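Local coordinates for Glyco_hydro_cc domain-containing protein (Trichoderma gamsii, PDB 6UBD) that probably binds beta-1,3-glucan oligosaccharides, as a subgroup VII member of glycoside hydrolase family GH128, at residues P70-W75 with S96-V101. Residues are numbered along the deposited sequence; the frame is centred on the assembly and turned at random.
Sequences PVSMLW and STPAYV
In the (beta/alpha)8 barrel of this glycosyl hydrolase core, Ser72 and Val101 pair in parallel across two neighbouring strands. The strands, 69-73 and 100-102, belong to one beta-alpha-beta unit, joined through helix 82-92. Ser72 N donates a hydrogen bond to Tyr100 O at 3.0 Å, with an N-H...O angle of 155°. The donor is tilted 24° from the carbonyl plane. Val101 CA approaches Ser72 O at 3.4 Å, a CA-H...O contact. Ser72 is also joined to Met102 by a backbone hydrogen bond.

The side chains of Ser72 and Val101 lie on the same face of the sheet, where both touch Phe91 of helix 82-92. Pro98 precedes the strand, and its CG lies 3.7 Å from Ser72 CB. Ser72 OG stands anti to its own N (chi1 177°), which brings it alongside Val101 CG2 at 3.9 Å. This buried hydroxyl is hydrogen-bonded to Pro58 O.

The side chains of Val71 and Tyr100 meet obliquely beside the Ser72-Val101 pair. Both methyls of Val71 pack against Tyr100 CB, CG1 at 3.9 Å. The Tyr100 ring leads away from this pair, to His26 and Trp198, and its OH is hydrogen-bonded to Pro27 O.

A water bridges Pro70 and Tyr100 just before the Ser72-Val101 pair. It donates to Pro70 O at 2.7 Å and accepts a longer bond from Tyr100 N at 3.2 Å. The same water oxygen lies at the edge of the Tyr100 ring, in its plane.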
ATOM      1  N   PRO A  70       4.951   2.293 -11.778  1.00  7.03           N
ATOM      2  CA  PRO A  70       4.213   1.098 -11.399  1.00  7.20           C
ATOM      3  C   PRO A  70       4.945   0.255 -10.353  1.00  7.92           C
ATOM      4  O   PRO A  70       6.005  -0.315 -10.647  1.00 11.17           O
ATOM      5  CB  PRO A  70       4.050   0.315 -12.721  1.00  8.63           C
ATOM      6  CG  PRO A  70       4.920   1.028 -13.718  1.00 14.27           C
ATOM      7  CD  PRO A  70       5.778   2.021 -12.970  1.00  7.50           C
ATOM      8  N   VAL A  71       4.446   0.221  -9.142  1.00  7.37           N
ATOM      9  CA  VAL A  71       5.155  -0.413  -8.026  1.00  7.40           C
ATOM     10  C   VAL A  71       4.729  -1.896  -7.974  1.00  6.77           C
ATOM     11  O   VAL A  71       3.532  -2.245  -7.919  1.00  7.91           O
ATOM     12  CB  VAL A  71       4.890   0.309  -6.705  1.00  8.17           C
ATOM     13  CG1 VAL A  71       5.474  -0.419  -5.493  1.00  7.02           C
ATOM     14  CG2 VAL A  71       5.363   1.747  -6.783  1.00  9.33           C
ATOM     15  N   SER A  72       5.737  -2.808  -7.992  1.00  7.34           N
ATOM     16  CA  SER A  72       5.508  -4.267  -7.995  1.00  7.64           C
ATOM     17  C   SER A  72       5.168  -4.775  -6.587  1.00  7.79           C
ATOM     18  O   SER A  72       5.608  -4.167  -5.598  1.00  7.77           O
ATOM     19  CB  SER A  72       6.785  -4.914  -8.527  1.00  8.92           C
ATOM     20  OG  SER A  72       6.770  -6.356  -8.545  1.00  9.42           O
ATOM     21  N   MET A  73       4.475  -5.891  -6.529  1.00  7.60           N
ATOM     22  CA  MET A  73       4.220  -6.598  -5.242  1.00  8.00           C
ATOM     23  C   MET A  73       4.432  -8.103  -5.444  1.00  8.96           C
ATOM     24  O   MET A  73       4.012  -8.625  -6.471  1.00  9.26           O
ATOM     25  CB  MET A  73       2.785  -6.348  -4.733  1.00  9.13           C
ATOM     26  CG  MET A  73       2.449  -7.056  -3.458  1.00  8.68           C
ATOM     27  SD  MET A  73       0.811  -6.742  -2.747  1.00  9.10           S
ATOM     28  CE  MET A  73       0.845  -4.997  -2.322  1.00 17.62           C
ATOM     29  N   LEU A  74       4.988  -8.774  -4.432  1.00  7.15           N
ATOM     30  CA  LEU A  74       4.772 -10.241  -4.256  1.00  8.75           C
ATOM     31  C   LEU A  74       3.721 -10.435  -3.134  1.00  7.98           C
ATOM     32  O   LEU A  74       4.019 -10.228  -1.981  1.00  8.33           O
ATOM     33  CB  LEU A  74       6.070 -10.990  -3.939  1.00  9.37           C
ATOM     34  CG  LEU A  74       5.891 -12.474  -3.615  1.00 10.82           C
ATOM     35  CD1 LEU A  74       5.234 -13.219  -4.781  1.00 11.01           C
ATOM     36  CD2 LEU A  74       7.224 -13.146  -3.346  1.00 10.68           C
ATOM     37  N   TRP A  75       2.490 -10.766  -3.520  1.00  7.33           N
ATOM     38  CA  TRP A  75       1.360 -10.729  -2.597  1.00  7.93           C
ATOM     39  C   TRP A  75       1.503 -11.777  -1.471  1.00  7.37           C
ATOM     40  O   TRP A  75       1.179 -11.469  -0.282  1.00  7.49           O
ATOM     41  CB  TRP A  75       0.058 -10.900  -3.411  1.00  7.44           C
ATOM     42  CG  TRP A  75      -1.240 -10.775  -2.651  1.00  7.95           C
ATOM     43  CD1 TRP A  75      -2.004  -9.625  -2.515  1.00  7.42           C
ATOM     44  CD2 TRP A  75      -2.017 -11.810  -1.999  1.00  7.48           C
ATOM     45  NE1 TRP A  75      -3.141  -9.856  -1.786  1.00  7.58           N
ATOM     46  CE2 TRP A  75      -3.173 -11.196  -1.466  1.00  8.52           C
ATOM     47  CE3 TRP A  75      -1.816 -13.194  -1.756  1.00  7.67           C
ATOM     48  CZ2 TRP A  75      -4.156 -11.922  -0.775  1.00  8.31           C
ATOM     49  CZ3 TRP A  75      -2.779 -13.900  -1.070  1.00  7.75           C
ATOM     50  CH2 TRP A  75      -3.935 -13.268  -0.577  1.00  7.89           C
ATOM     51  N   SER A  96      12.791  -8.925 -15.518  1.00 17.24           N
ATOM     52  CA  SER A  96      13.214  -7.520 -15.337  1.00 13.43           C
ATOM     53  C   SER A  96      13.239  -7.156 -13.872  1.00 13.00           C
ATOM     54  O   SER A  96      12.480  -7.740 -13.089  1.00 23.44           O
ATOM     55  CB  SER A  96      12.346  -6.556 -16.129  1.00 16.05           C
ATOM     56  OG  SER A  96      11.097  -6.394 -15.501  1.00 27.05           O
ATOM     57  N   THR A  97      13.886  -6.036 -13.566  1.00 10.34           N
ATOM     58  CA  THR A  97      13.973  -5.493 -12.214  1.00  9.22           C
ATOM     59  C   THR A  97      13.127  -4.226 -12.104  1.00  8.76           C
ATOM     60  O   THR A  97      13.395  -3.248 -12.806  1.00 10.68           O
ATOM     61  CB  THR A  97      15.432  -5.274 -11.803  1.00  9.90           C
ATOM     62  OG1 THR A  97      16.227  -6.478 -11.897  1.00 11.73           O
ATOM     63  CG2 THR A  97      15.547  -4.747 -10.394  1.00  8.91           C
ATOM     64  N   PRO A  98      12.078  -4.157 -11.225  1.00  8.69           N
ATOM     65  CA  PRO A  98      11.315  -2.946 -11.003  1.00 10.35           C
ATOM     66  C   PRO A  98      12.152  -1.926 -10.223  1.00 10.45           C
ATOM     67  O   PRO A  98      13.115  -2.274  -9.529  1.00 11.05           O
ATOM     68  CB  PRO A  98      10.068  -3.413 -10.244  1.00 13.79           C
ATOM     69  CG  PRO A  98      10.221  -4.844  -9.977  1.00 18.14           C
ATOM     70  CD  PRO A  98      11.616  -5.262 -10.353  1.00 11.31           C
ATOM     71  N   ALA A  99      11.727  -0.654 -10.302  1.00  9.62           N
ATOM     72  CA  ALA A  99      12.322   0.388  -9.442  1.00  9.32           C
ATOM     73  C   ALA A  99      11.906   0.190  -7.967  1.00 10.19           C
ATOM     74  O   ALA A  99      12.747   0.465  -7.080  1.00  8.82           O
ATOM     75  CB  ALA A  99      11.932   1.776  -9.907  1.00  9.57           C
ATOM     76  N   TYR A 100      10.668  -0.287  -7.708  1.00  9.30           N
ATOM     77  CA  TYR A 100      10.147  -0.441  -6.340  1.00  8.72           C
ATOM     78  C   TYR A 100       9.388  -1.773  -6.252  1.00  7.80           C
ATOM     79  O   TYR A 100       8.563  -2.047  -7.146  1.00  7.90           O
ATOM     80  CB  TYR A 100       9.196   0.710  -5.980  1.00  8.87           C
ATOM     81  CG  TYR A 100       9.767   2.125  -6.075  1.00  9.52           C
ATOM     82  CD1 TYR A 100       9.765   2.827  -7.270  1.00  8.81           C
ATOM     83  CD2 TYR A 100      10.351   2.750  -4.991  1.00  8.77           C
ATOM     84  CE1 TYR A 100      10.332   4.101  -7.366  1.00  9.99           C
ATOM     85  CE2 TYR A 100      10.881   4.033  -5.067  1.00  9.52           C
ATOM     86  CZ  TYR A 100      10.903   4.708  -6.281  1.00 10.42           C
ATOM     87  OH  TYR A 100      11.452   5.970  -6.407  1.00  8.94           O
ATOM     88  N   VAL A 101       9.625  -2.537  -5.164  1.00  7.62           N
ATOM     89  CA  VAL A 101       8.908  -3.822  -4.967  1.00  8.26           C
ATOM     90  C   VAL A 101       8.493  -3.910  -3.502  1.00  7.11           C
ATOM     91  O   VAL A 101       9.354  -3.722  -2.620  1.00  9.43           O
ATOM     92  CB  VAL A 101       9.672  -5.032  -5.449  1.00 11.11           C
ATOM     93  CG1 VAL A 101      10.982  -5.107  -4.832  1.00 12.98           C
ATOM     94  CG2 VAL A 101       8.955  -6.375  -5.278  1.00 14.66           C
TER
HETATM   95  O   HOH W   1       8.605   0.314 -10.074  1.00 17.59           O